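Aryl acylamidase (bacterium CSBL00001, PDB 4YJ6) probably hydrolyses the amide bond of N-acylated aryl amines, as a member of the amidase signature family. Local coordinates at residues Q40-P43 / A47-Y50; G92-L97 / L128-S133. All blocks are in the same frame, centred on the assembly; numbering follows the deposited sequence.

Interaction 1 (Q40-P43 / A47-Y50); sequences QRDP and AVVY
D42 turns its carboxylate onto two successive backbone amides, those of A47 and V48, just past the end of helix 27-45. The A47 N-H reaches OD1 of D42 with an N-to-O distance of 2.8 Å, on the syn lone pair, and the bond bends moderately, to 154° at the hydrogen. V48 N lies 3.2 Å from D42 OD2; it too approaches from the syn side, but 31° out of the carboxylate plane; this second bond is both longer and more tilted. With CG anti to the backbone N (chi1 -170°), the D42 side chain stretches forward from the helix to meet the chain that is about to enter strand 48-51.

A water lies 2.8 Å from D42 OD2 and the same distance from V48 O, bridging the two, so V48 is linked to the aspartate through both its amide and its carbonyl. Carbon packs against the same oxygens: V48 CG2 sits 3.6 Å from D42 OD2, and A47 CB lies close to D42 OD1. L170 of helix 165-172 packs on D42, A47 and V48, helping to bury the acid.

Two N-H donors and a water thus share the carboxylate, which probably favours its ionised form. The two hydrogen bonds from successive amides probably hold the end of the helix in a set orientation to the start of the strand.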
loop_
_atom_site.group_PDB
_atom_site.type_symbol
_atom_site.label_atom_id
_atom_site.label_comp_id
_atom_site.label_asym_id
_atom_site.label_seq_id
_atom_site.Cartn_x
_atom_site.Cartn_y
_atom_site.Cartn_z
ATOM N N GLN A 40 -10.816 16.158 -13.873
ATOM C CA GLN A 40 -12.208 15.815 -14.097
ATOM C C GLN A 40 -12.749 14.903 -12.984
ATOM O O GLN A 40 -13.886 15.063 -12.539
ATOM C CB GLN A 40 -12.335 15.077 -15.424
ATOM C CG GLN A 40 -13.765 14.649 -15.729
ATOM C CD GLN A 40 -13.868 13.668 -16.884
ATOM O OE1 GLN A 40 -12.956 12.881 -17.125
ATOM N NE2 GLN A 40 -14.997 13.700 -17.594
ATOM N N ARG A 41 -11.915 13.966 -12.532
ATOM C CA ARG A 41 -12.398 12.826 -11.729
ATOM C C ARG A 41 -11.982 12.901 -10.258
ATOM O O ARG A 41 -12.683 12.395 -9.381
ATOM C CB ARG A 41 -11.896 11.512 -12.347
ATOM C CG ARG A 41 -12.493 11.202 -13.719
ATOM C CD ARG A 41 -12.082 9.844 -14.222
ATOM N NE ARG A 41 -12.789 8.775 -13.502
ATOM C CZ ARG A 41 -13.986 8.316 -13.840
ATOM N NH1 ARG A 41 -14.616 8.795 -14.925
ATOM N NH2 ARG A 41 -14.544 7.351 -13.129
ATOM N N ASP A 42 -10.877 13.583 -9.971
ATOM C CA ASP A 42 -10.379 13.624 -8.601
ATOM C C ASP A 42 -11.161 14.544 -7.677
ATOM O O ASP A 42 -11.113 14.360 -6.492
ATOM C CB ASP A 42 -8.876 13.968 -8.546
ATOM C CG ASP A 42 -8.286 13.776 -7.142
ATOM O OD1 ASP A 42 -8.386 12.657 -6.628
ATOM O OD2 ASP A 42 -7.792 14.741 -6.549
ATOM N N PRO A 43 -11.888 15.548 -8.207
ATOM C CA PRO A 43 -12.655 16.364 -7.252
ATOM C C PRO A 43 -13.517 15.553 -6.292
ATOM O O PRO A 43 -13.541 15.894 -5.114
ATOM C CB PRO A 43 -13.532 17.242 -8.161
ATOM C CG PRO A 43 -12.631 17.487 -9.351
ATOM C CD PRO A 43 -11.920 16.128 -9.569
ATOM N N ALA A 47 -8.122 12.393 -3.879
ATOM C CA ALA A 47 -6.953 11.516 -3.753
ATOM C C ALA A 47 -5.635 12.284 -3.913
ATOM O O ALA A 47 -4.634 11.917 -3.334
ATOM C CB ALA A 47 -7.046 10.382 -4.804
ATOM N N VAL A 48 -5.640 13.352 -4.705
ATOM C CA VAL A 48 -4.400 14.081 -5.007
ATOM C C VAL A 48 -4.199 15.227 -4.029
ATOM O O VAL A 48 -5.123 16.002 -3.784
ATOM C CB VAL A 48 -4.429 14.586 -6.477
ATOM C CG1 VAL A 48 -3.189 15.452 -6.795
ATOM C CG2 VAL A 48 -4.545 13.413 -7.433
ATOM N N VAL A 49 -3.011 15.322 -3.442
ATOM C CA VAL A 49 -2.722 16.390 -2.509
ATOM C C VAL A 49 -1.634 17.347 -3.005
ATOM O O VAL A 49 -1.460 18.428 -2.435
ATOM C CB VAL A 49 -2.338 15.846 -1.110
ATOM C CG1 VAL A 49 -3.507 15.046 -0.548
ATOM C CG2 VAL A 49 -1.057 14.979 -1.170
ATOM N N TYR A 50 -0.904 16.966 -4.043
ATOM C CA TYR A 50 0.081 17.878 -4.672
ATOM C C TYR A 50 0.104 17.566 -6.158
ATOM O O TYR A 50 0.109 16.385 -6.542
ATOM C CB TYR A 50 1.490 17.673 -4.084
ATOM C CG TYR A 50 2.553 18.484 -4.797
ATOM C CD1 TYR A 50 2.531 19.873 -4.741
ATOM C CD2 TYR A 50 3.594 17.857 -5.507
ATOM C CE1 TYR A 50 3.488 20.625 -5.390
ATOM C CE2 TYR A 50 4.577 18.622 -6.156
ATOM C CZ TYR A 50 4.503 19.999 -6.078
ATOM O OH TYR A 50 5.452 20.782 -6.703
HETATM O O HOH W 1 -7.794 16.564 -4.467
#

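Interaction 2 (G92-L97 / L128-S133); sequences GWPSTL and LGQTNS
Q130 and P94 supply the polar part of this contact. The amide NE2 of Q130 donates to P94 O over 2.9 Å, and at 167° the bond is nearly straight. The acceptor lies nearly in the Q130 amide plane, whereas the donor stands 32° off the plane of the P94 carbonyl. Reach comes from the glutamine chain, extended beyond CG, which carries its amide from strand 126-131 across to the loop.

The remaining contacts are van der Waals in kind. W93 brings the six-membered part of its indole against the strand: CE3 is 3.7 Å from Q130 CG, while CZ3 comes within 3.5 Å of G129 O near the ring plane. Indole and amide planes are 68° apart; the indole and the glutamine chain run alongside in opposite senses, with Q130 NE2 at the ring edge and no stacking. On the proline side, P94 CG rests 3.7 Å from Q130 OE1. The other end of the indole is held by a hydrogen bond from W93 NE1 to E55 OE1, while Y50 meets the ring edge-to-face.

All four touching residues are buried. In that buried setting, the Q130 bond gives the P94 carbonyl a directed partner, and the indole edge lies along the strand beside it; together they fasten the loop after strand 80-84 to the central strand of the three-stranded sheet.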
loop_
_atom_site.group_PDB
_atom_site.type_symbol
_atom_site.label_atom_id
_atom_site.label_comp_id
_atom_site.label_asym_id
_atom_site.label_seq_id
_atom_site.Cartn_x
_atom_site.Cartn_y
_atom_site.Cartn_z
ATOM N N GLY A 92 12.501 19.366 -3.780
ATOM C CA GLY A 92 11.598 20.429 -4.188
ATOM C C GLY A 92 10.112 20.166 -3.999
ATOM O O GLY A 92 9.300 21.067 -4.206
ATOM N N TRP A 93 9.737 18.953 -3.580
ATOM C CA TRP A 93 8.330 18.621 -3.417
ATOM C C TRP A 93 7.919 18.734 -1.946
ATOM O O TRP A 93 8.760 18.671 -1.049
ATOM C CB TRP A 93 8.068 17.184 -3.879
ATOM C CG TRP A 93 8.064 17.005 -5.381
ATOM C CD1 TRP A 93 8.799 17.704 -6.319
ATOM C CD2 TRP A 93 7.272 16.075 -6.103
ATOM N NE1 TRP A 93 8.498 17.239 -7.597
ATOM C CE2 TRP A 93 7.561 16.242 -7.485
ATOM C CE3 TRP A 93 6.341 15.103 -5.716
ATOM C CZ2 TRP A 93 6.953 15.465 -8.474
ATOM C CZ3 TRP A 93 5.720 14.332 -6.706
ATOM C CH2 TRP A 93 6.046 14.507 -8.071
ATOM N N PRO A 94 6.625 18.917 -1.703
ATOM C CA PRO A 94 6.205 19.033 -0.300
ATOM C C PRO A 94 6.258 17.690 0.394
ATOM O O PRO A 94 6.449 16.649 -0.238
ATOM C CB PRO A 94 4.761 19.554 -0.387
ATOM C CG PRO A 94 4.312 19.288 -1.767
ATOM C CD PRO A 94 5.519 19.145 -2.653
ATOM N N SER A 95 6.124 17.724 1.708
ATOM C CA SER A 95 5.963 16.499 2.485
ATOM C C SER A 95 5.221 16.867 3.759
ATOM O O SER A 95 5.794 17.498 4.631
ATOM C CB SER A 95 7.341 15.915 2.823
ATOM O OG SER A 95 7.172 14.731 3.634
ATOM N N THR A 96 3.952 16.479 3.868
ATOM C CA THR A 96 3.157 16.897 5.019
ATOM C C THR A 96 2.902 15.772 6.010
ATOM O O THR A 96 2.162 15.972 6.971
ATOM C CB THR A 96 1.800 17.498 4.587
ATOM O OG1 THR A 96 0.915 16.483 4.097
ATOM C CG2 THR A 96 1.997 18.561 3.497
ATOM N N LEU A 97 3.512 14.605 5.782
ATOM C CA LEU A 97 3.315 13.426 6.652
ATOM C C LEU A 97 1.832 13.138 6.820
ATOM O O LEU A 97 1.347 12.882 7.935
ATOM C CB LEU A 97 3.977 13.645 8.022
ATOM C CG LEU A 97 5.449 14.094 7.938
ATOM C CD1 LEU A 97 6.096 14.192 9.351
ATOM C CD2 LEU A 97 6.237 13.141 7.050
ATOM N N LEU A 128 3.397 12.587 -11.542
ATOM C CA LEU A 128 2.450 13.696 -11.712
ATOM C C LEU A 128 2.144 14.434 -10.409
ATOM O O LEU A 128 1.504 15.484 -10.440
ATOM C CB LEU A 128 1.120 13.213 -12.353
ATOM C CG LEU A 128 1.196 13.504 -13.872
ATOM C CD1 LEU A 128 2.064 12.453 -14.540
ATOM C CD2 LEU A 128 -0.153 13.568 -14.517
ATOM N N GLY A 129 2.580 13.901 -9.268
ATOM C CA GLY A 129 2.230 14.501 -7.979
ATOM C C GLY A 129 2.206 13.503 -6.830
ATOM O O GLY A 129 2.836 12.450 -6.930
ATOM N N GLN A 130 1.488 13.846 -5.755
ATOM C CA GLN A 130 1.430 13.011 -4.537
ATOM C C GLN A 130 0.000 12.721 -4.151
ATOM O O GLN A 130 -0.897 13.524 -4.431
ATOM C CB GLN A 130 2.061 13.738 -3.356
ATOM C CG GLN A 130 3.522 14.126 -3.578
ATOM C CD GLN A 130 4.063 14.934 -2.417
ATOM O OE1 GLN A 130 3.324 15.720 -1.809
ATOM N NE2 GLN A 130 5.355 14.786 -2.123
ATOM N N THR A 131 -0.194 11.600 -3.455
ATOM C CA THR A 131 -1.499 11.157 -3.015
ATOM C C THR A 131 -1.683 11.247 -1.500
ATOM O O THR A 131 -0.720 11.204 -0.734
ATOM C CB THR A 131 -1.738 9.680 -3.450
ATOM O OG1 THR A 131 -0.640 8.884 -2.985
ATOM C CG2 THR A 131 -1.806 9.582 -4.982
ATOM N N ASN A 132 -2.950 11.332 -1.072
ATOM C CA ASN A 132 -3.310 11.585 0.331
ATOM C C ASN A 132 -3.048 10.382 1.252
ATOM O O ASN A 132 -3.214 9.231 0.827
ATOM C CB ASN A 132 -4.813 11.890 0.380
ATOM C CG ASN A 132 -5.228 12.670 1.624
ATOM O OD1 ASN A 132 -4.426 13.295 2.277
ATOM N ND2 ASN A 132 -6.524 12.617 1.941
ATOM N N SER A 133 -2.678 10.686 2.499
ATOM C CA SER A 133 -2.480 9.704 3.575
ATOM C C SER A 133 -3.060 10.335 4.847
ATOM O O SER A 133 -3.097 11.563 4.959
ATOM C CB SER A 133 -0.951 9.435 3.755
ATOM O OG SER A 133 -0.637 8.726 4.980
#

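Interactions 1 and 2 follow one another along the chain, with centres about 12 Å apart, and meet in the small mixed sheet where strands 48-51 and 126-131 are antiparallel neighbours. The junction is made by probable backbone hydrogen bonds, A47 O to N132 N and V49 N to Q130 O, each 2.9 Å. Opposite Q130 the edge strand carries two residues, V49 and Y50, a classic beta bulge. Side chains add to it: Y50 CD1 lies 3.5 Å from P94 CG, so the strand entered through interaction 1 touches the loop of interaction 2. Amidase signature enzymes use a Ser-cisSer-Lys triad; T131 and S133 touch K84 at the end of strand 80-84, which may place interaction 2 near that site.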